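Local structure of ribonuclease mar1, putative (Trypanosoma cruzi, 1YZV) at the interface of chains A and B. The protein belongs to the isochorismatase superfamily, an alpha/beta family that includes hydrolases, and may itself act as a hydrolase. Coordinates in Å, arbitrary orientation; residue numbers count along the deposited sequence, not the author numbering. Chains: chain A/B, Hypothetical protein.

Contacts 1 and 2 are neighbouring patches of the same A–B interface, the centres of their C-alpha atoms about 16 Å apart. They share helix 173-181 of chain A and helix 120-133 of chain B. A:Glu174 at the start of the first serves contact 2, A:Met178 and A:Gln179 farther along serve contact 1, and B:His121 and B:Val122 divide the second likewise. Contact 1 adds an antiparallel beta bridge between loop residues A:Asp183 and B:Arg93, contact 2 the chain A C-terminus against helix 150-161 of chain B. The two copies do not meet with exact twofold symmetry, and the structure alone does not show whether they pair in solution.

Contact 1: the interface of chains A and B. Residues chain A 178-179, 182-184, 189; chain B 68, 92-94, 122, 126.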
loop_
_atom_site.group_PDB
_atom_site.type_symbol
_atom_site.label_atom_id
_atom_site.label_comp_id
_atom_site.label_asym_id
_atom_site.label_seq_id
_atom_site.Cartn_x
_atom_site.Cartn_y
_atom_site.Cartn_z
ATOM N N MET A 178 -3.370 5.119 22.843
ATOM C CA MET A 178 -2.261 6.039 23.119
ATOM C C MET A 178 -2.351 7.318 22.270
ATOM O O MET A 178 -1.935 8.384 22.727
ATOM C CB MET A 178 -0.924 5.307 22.918
ATOM C CG MET A 178 -0.754 4.115 23.862
ATOM S SD MET A 178 -0.681 4.649 25.565
ATOM C CE MET A 178 -2.380 4.549 26.145
ATOM N N GLN A 179 -3.023 7.234 21.113
ATOM C CA GLN A 179 -3.416 8.432 20.332
ATOM C C GLN A 179 -4.378 9.367 21.066
ATOM O O GLN A 179 -4.250 10.602 20.993
ATOM C CB GLN A 179 -4.041 8.066 18.973
ATOM C CG GLN A 179 -3.042 7.560 17.952
ATOM C CD GLN A 179 -3.748 6.904 16.745
ATOM O OE1 GLN A 179 -4.685 7.460 16.221
ATOM N NE2 GLN A 179 -3.312 5.718 16.361
ATOM N N LYS A 182 -2.016 10.685 24.419
ATOM C CA LYS A 182 -0.851 11.518 24.037
ATOM C C LYS A 182 0.355 11.643 24.981
ATOM O O LYS A 182 1.462 11.934 24.500
ATOM C CB LYS A 182 -1.272 12.925 23.541
ATOM C CG LYS A 182 -2.309 12.797 22.390
ATOM C CD LYS A 182 -2.212 13.814 21.306
ATOM C CE LYS A 182 -3.233 13.502 20.138
ATOM N NZ LYS A 182 -3.129 12.196 19.266
ATOM N N ASP A 183 0.191 11.315 26.255
ATOM C CA ASP A 183 1.177 11.619 27.264
ATOM C C ASP A 183 0.888 10.749 28.513
ATOM O O ASP A 183 -0.257 10.648 28.964
ATOM C CB ASP A 183 1.113 13.154 27.525
ATOM C CG ASP A 183 2.220 13.678 28.423
ATOM O OD1 ASP A 183 2.502 13.072 29.483
ATOM O OD2 ASP A 183 2.696 14.800 28.147
ATOM N N ALA A 184 1.922 10.091 29.055
ATOM C CA ALA A 184 1.768 9.273 30.245
ATOM C C ALA A 184 1.399 10.043 31.484
ATOM O O ALA A 184 1.028 9.427 32.495
ATOM C CB ALA A 184 3.066 8.446 30.522
ATOM N N PHE A 189 -4.182 8.205 32.296
ATOM C CA PHE A 189 -3.232 7.169 31.907
ATOM C C PHE A 189 -3.147 5.995 32.894
ATOM O O PHE A 189 -3.161 4.799 32.499
ATOM C CB PHE A 189 -1.834 7.737 31.675
ATOM C CG PHE A 189 -0.882 6.726 31.164
ATOM C CD1 PHE A 189 -0.888 6.365 29.830
ATOM C CD2 PHE A 189 0.059 6.147 32.008
ATOM C CE1 PHE A 189 0.001 5.387 29.356
ATOM C CE2 PHE A 189 0.899 5.188 31.544
ATOM C CZ PHE A 189 0.896 4.837 30.201
ATOM N N GLN B 68 11.667 7.687 27.571
ATOM C CA GLN B 68 10.341 7.713 28.188
ATOM C C GLN B 68 10.445 7.244 29.632
ATOM O O GLN B 68 11.001 6.180 29.899
ATOM C CB GLN B 68 9.377 6.798 27.455
ATOM C CG GLN B 68 7.986 6.739 28.025
ATOM C CD GLN B 68 7.142 7.957 27.690
ATOM O OE1 GLN B 68 7.512 8.767 26.826
ATOM N NE2 GLN B 68 5.954 8.042 28.306
ATOM N N LYS B 92 7.519 12.242 29.324
ATOM C CA LYS B 92 6.307 11.483 29.490
ATOM C C LYS B 92 5.372 11.640 28.283
ATOM O O LYS B 92 4.550 10.775 28.059
ATOM C CB LYS B 92 5.603 11.905 30.774
ATOM C CG LYS B 92 6.445 11.519 32.007
ATOM C CD LYS B 92 5.598 11.406 33.241
ATOM C CE LYS B 92 6.457 11.091 34.478
ATOM N NZ LYS B 92 7.296 12.289 34.870
ATOM N N ARG B 93 5.524 12.710 27.496
ATOM C CA ARG B 93 4.796 12.851 26.226
ATOM C C ARG B 93 5.230 11.733 25.253
ATOM O O ARG B 93 6.394 11.305 25.273
ATOM C CB ARG B 93 5.074 14.218 25.608
ATOM C CG ARG B 93 4.214 14.524 24.358
ATOM C CD ARG B 93 4.698 15.713 23.589
ATOM N NE ARG B 93 4.759 16.911 24.405
ATOM C CZ ARG B 93 4.741 18.158 23.936
ATOM N NH1 ARG B 93 4.675 18.404 22.619
ATOM N NH2 ARG B 93 4.880 19.160 24.789
ATOM N N PHE B 94 4.308 11.198 24.442
ATOM C CA PHE B 94 4.697 10.069 23.582
ATOM C C PHE B 94 5.533 10.615 22.409
ATOM O O PHE B 94 6.666 10.172 22.185
ATOM C CB PHE B 94 3.490 9.263 23.127
ATOM C CG PHE B 94 2.717 8.659 24.257
ATOM C CD1 PHE B 94 3.372 8.086 25.336
ATOM C CD2 PHE B 94 1.345 8.710 24.265
ATOM C CE1 PHE B 94 2.659 7.577 26.414
ATOM C CE2 PHE B 94 0.610 8.112 25.264
ATOM C CZ PHE B 94 1.280 7.596 26.393
ATOM N N VAL B 122 3.417 4.013 18.716
ATOM C CA VAL B 122 3.193 5.002 19.789
ATOM C C VAL B 122 4.100 6.221 19.669
ATOM O O VAL B 122 3.814 7.159 18.922
ATOM C CB VAL B 122 3.250 4.354 21.196
ATOM C CG1 VAL B 122 2.940 5.383 22.314
ATOM C CG2 VAL B 122 2.218 3.219 21.271
ATOM N N GLN B 126 3.494 9.069 16.702
ATOM C CA GLN B 126 3.120 10.387 17.176
ATOM C C GLN B 126 4.180 11.487 16.929
ATOM O O GLN B 126 3.837 12.634 16.692
ATOM C CB GLN B 126 2.675 10.363 18.660
ATOM C CG GLN B 126 1.498 9.413 18.857
ATOM C CD GLN B 126 0.812 9.526 20.163
ATOM O OE1 GLN B 126 0.795 10.601 20.795
ATOM N NE2 GLN B 126 0.214 8.413 20.597
HETATM O O HOH W 1 2.280 12.602 22.031
#
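The carbonyl oxygen B:Lys92 O is gripped by two protein donors, one from each chain. A:Ala184 N reaches it across the interface at 2.9 Å. From its own chain, the carboxamide B:Gln68 NE2 approaches B:Lys92 O at 3.1 Å with the acceptor close to the amide plane, which should fix the rotation of that amide. Both donors stand above the carbonyl plane. The reciprocal bond, B:Phe94 N to A:Lys182 O at 2.9 Å, completes an antiparallel beta bridge in which A:Asp183 faces B:Arg93. A:Lys182 O also meets water 1 at 2.7 Å, and this water bridges to the amide oxygen B:Gln126 OE1.

The other amide branch, B:Gln126 NE2, donates to A:Met178 O near the end of helix 173-181, at 3.0 Å. Although the acceptor lies near the plane of the glutamine amide, the donor stands 65° out of the carbonyl plane, so no lone pair is used. Beyond this helix, A:Lys182 folds back, bent at chi2 and chi4, and its ammonium NZ binds A:Gln179 O in the carbonyl plane, on a lone pair.

B:Phe94 is the apolar wedge. With CG anti to the carbonyl carbon (chi1 -61°), its ring lies between the chains: A:Asp183 CA sits over the centre of one face, 4.0 Å above the plane, while B:Val122 CG1 covers the rim of the other. B:Gln126 OE1 and A:Phe189 CE1 lie at its edge. A:Asp183, CG anti to the backbone N (chi1 -172°), lays its carboxylate along the B:Arg93 backbone; OD2 remains 4.8 Å from the guanidinium atom B:Arg93 NE, so any attraction is long-range. The bent A:Met178 chain crosses obliquely, packing CB and CG against B:Val122. Its sulfur SD lies 3.6 Å from B:Phe94 CZ and in plane at the edge of the A:Phe189 ring.

Contact 2: the interface of chains A and B. Residues chain A 142, 172, 174, 204; chain B 121, 149-152, 155.
Direct side-chain hydrogen bonds cross the patch at B:His121 and A:Thr172. B:His121 NE2 donates to the carboxylate oxygen A:Glu174 OE2 at 2.7 Å; the acceptor lies 3° from the ring plane and uses its anti lone pair. A:Glu174 reaches there with CG anti to the backbone N and an extended chain. Beside it, the hydroxyl A:Thr172 OG1 donates to B:Asp152 OD1 at 2.7 Å, from 28° above the carboxylate plane. B:Gly151 N to A:Ile204 O is a weak hydrogen bond.

Charge may tune both acids: B:Asp152 OD2 lies 3.9 Å from A:Glu174 OE2, a proximity that could favour a protonated imidazole beside them. The helix 150-161 dipole could stabilise the A:Ile204 carboxylate.

Waters fill in the polar network. Water 2 links A:Thr172 OG1 to B:Asp152 O, water 3 links A:Glu174 N to B:Asp152 OD1, and water 4 joins the terminal carboxylate A:Ile204 OXT, at 2.7 Å, to B:Gln150 N.

In the packing, A:Ile204, CG1 between the backbone N and the carbonyl carbon (chi1 73°), lays CG1 against B:Ser149 OG and CD1 4.0 Å from B:Asp152 CG. B:Asp152 CB sits over the centre of the histidine ring. A:Thr172 CG2 touches B:Thr155 CB at 3.8 Å, and A:Val142 meets B:Thr155 tip to tip.

In the fold, the chain A C-terminus and the start of helix 173-181, with A:Thr172 just before it, abut the N-terminal ends of chain B helices 150-161, capped by B:Ser149 OG, and 120-133.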
loop_
_atom_site.group_PDB
_atom_site.type_symbol
_atom_site.label_atom_id
_atom_site.label_comp_id
_atom_site.label_asym_id
_atom_site.label_seq_id
_atom_site.Cartn_x
_atom_site.Cartn_y
_atom_site.Cartn_z
ATOM N N VAL A 142 -7.983 -2.432 13.229
ATOM C CA VAL A 142 -7.910 -3.659 12.433
ATOM C C VAL A 142 -7.881 -4.951 13.247
ATOM O O VAL A 142 -8.391 -6.007 12.798
ATOM C CB VAL A 142 -6.713 -3.598 11.392
ATOM C CG1 VAL A 142 -5.346 -3.553 12.040
ATOM C CG2 VAL A 142 -6.774 -4.779 10.372
ATOM N N THR A 172 -4.404 0.185 15.149
ATOM C CA THR A 172 -4.680 -0.934 16.082
ATOM C C THR A 172 -5.176 -0.364 17.397
ATOM O O THR A 172 -4.831 0.749 17.749
ATOM C CB THR A 172 -3.439 -1.828 16.318
ATOM O OG1 THR A 172 -2.367 -1.028 16.803
ATOM C CG2 THR A 172 -3.020 -2.531 15.038
ATOM N N GLU A 174 -4.213 -0.658 20.478
ATOM C CA GLU A 174 -3.223 -0.111 21.398
ATOM C C GLU A 174 -2.737 1.283 20.935
ATOM O O GLU A 174 -2.631 2.210 21.744
ATOM C CB GLU A 174 -2.038 -1.074 21.567
ATOM C CG GLU A 174 -1.092 -0.584 22.624
ATOM C CD GLU A 174 -0.049 -1.604 22.986
ATOM O OE1 GLU A 174 -0.381 -2.555 23.737
ATOM O OE2 GLU A 174 1.088 -1.402 22.538
ATOM N N ILE A 204 -1.141 -11.052 17.782
ATOM C CA ILE A 204 -1.092 -10.137 16.595
ATOM C C ILE A 204 0.372 -9.747 16.184
ATOM O O ILE A 204 0.634 -9.478 15.022
ATOM C CB ILE A 204 -2.054 -8.836 16.676
ATOM C CG1 ILE A 204 -1.570 -7.745 17.672
ATOM C CG2 ILE A 204 -3.515 -9.208 16.938
ATOM C CD1 ILE A 204 -2.138 -6.303 17.319
ATOM O OXT ILE A 204 1.348 -9.782 16.943
ATOM N N HIS B 121 4.158 2.229 16.845
ATOM C CA HIS B 121 2.772 2.648 16.835
ATOM C C HIS B 121 2.432 3.656 17.903
ATOM O O HIS B 121 1.274 4.085 18.030
ATOM C CB HIS B 121 1.848 1.431 16.951
ATOM C CG HIS B 121 1.979 0.686 18.240
ATOM N ND1 HIS B 121 3.163 0.114 18.643
ATOM C CD2 HIS B 121 1.080 0.449 19.237
ATOM C CE1 HIS B 121 3.010 -0.380 19.861
ATOM N NE2 HIS B 121 1.739 -0.263 20.209
ATOM N N SER B 149 4.398 -5.913 19.650
ATOM C CA SER B 149 3.760 -6.871 18.794
ATOM C C SER B 149 3.982 -6.510 17.343
ATOM O O SER B 149 3.962 -5.337 16.975
ATOM C CB SER B 149 2.260 -6.926 19.092
ATOM O OG SER B 149 1.527 -6.442 17.966
ATOM N N GLN B 150 4.157 -7.518 16.497
ATOM C CA GLN B 150 4.395 -7.284 15.077
ATOM C C GLN B 150 3.216 -6.558 14.411
ATOM O O GLN B 150 3.421 -5.696 13.551
ATOM C CB GLN B 150 4.629 -8.626 14.366
ATOM C CG GLN B 150 4.944 -8.507 12.864
ATOM C CD GLN B 150 4.861 -9.856 12.176
ATOM O OE1 GLN B 150 5.439 -10.832 12.657
ATOM N NE2 GLN B 150 3.987 -9.960 11.175
ATOM N N GLY B 151 1.992 -6.930 14.786
ATOM C CA GLY B 151 0.780 -6.340 14.208
ATOM C C GLY B 151 0.681 -4.847 14.479
ATOM O O GLY B 151 0.298 -4.081 13.576
ATOM N N ASP B 152 0.988 -4.430 15.719
ATOM C CA ASP B 152 1.023 -3.013 16.058
ATOM C C ASP B 152 2.054 -2.260 15.200
ATOM O O ASP B 152 1.795 -1.186 14.684
ATOM C CB ASP B 152 1.316 -2.782 17.549
ATOM C CG ASP B 152 0.114 -3.141 18.450
ATOM O OD1 ASP B 152 -1.081 -3.025 18.018
ATOM O OD2 ASP B 152 0.365 -3.720 19.524
ATOM N N THR B 155 1.040 -2.297 11.085
ATOM C CA THR B 155 -0.102 -1.406 10.813
ATOM C C THR B 155 0.271 0.063 10.893
ATOM O O THR B 155 -0.056 0.837 9.964
ATOM C CB THR B 155 -1.254 -1.698 11.762
ATOM O OG1 THR B 155 -1.629 -3.062 11.604
ATOM C CG2 THR B 155 -2.489 -0.813 11.467
HETATM O O HOH W 2 -0.695 0.122 14.973
HETATM O O HOH W 3 -3.323 -3.419 19.513
HETATM O O HOH W 4 3.861 -10.428 17.638
#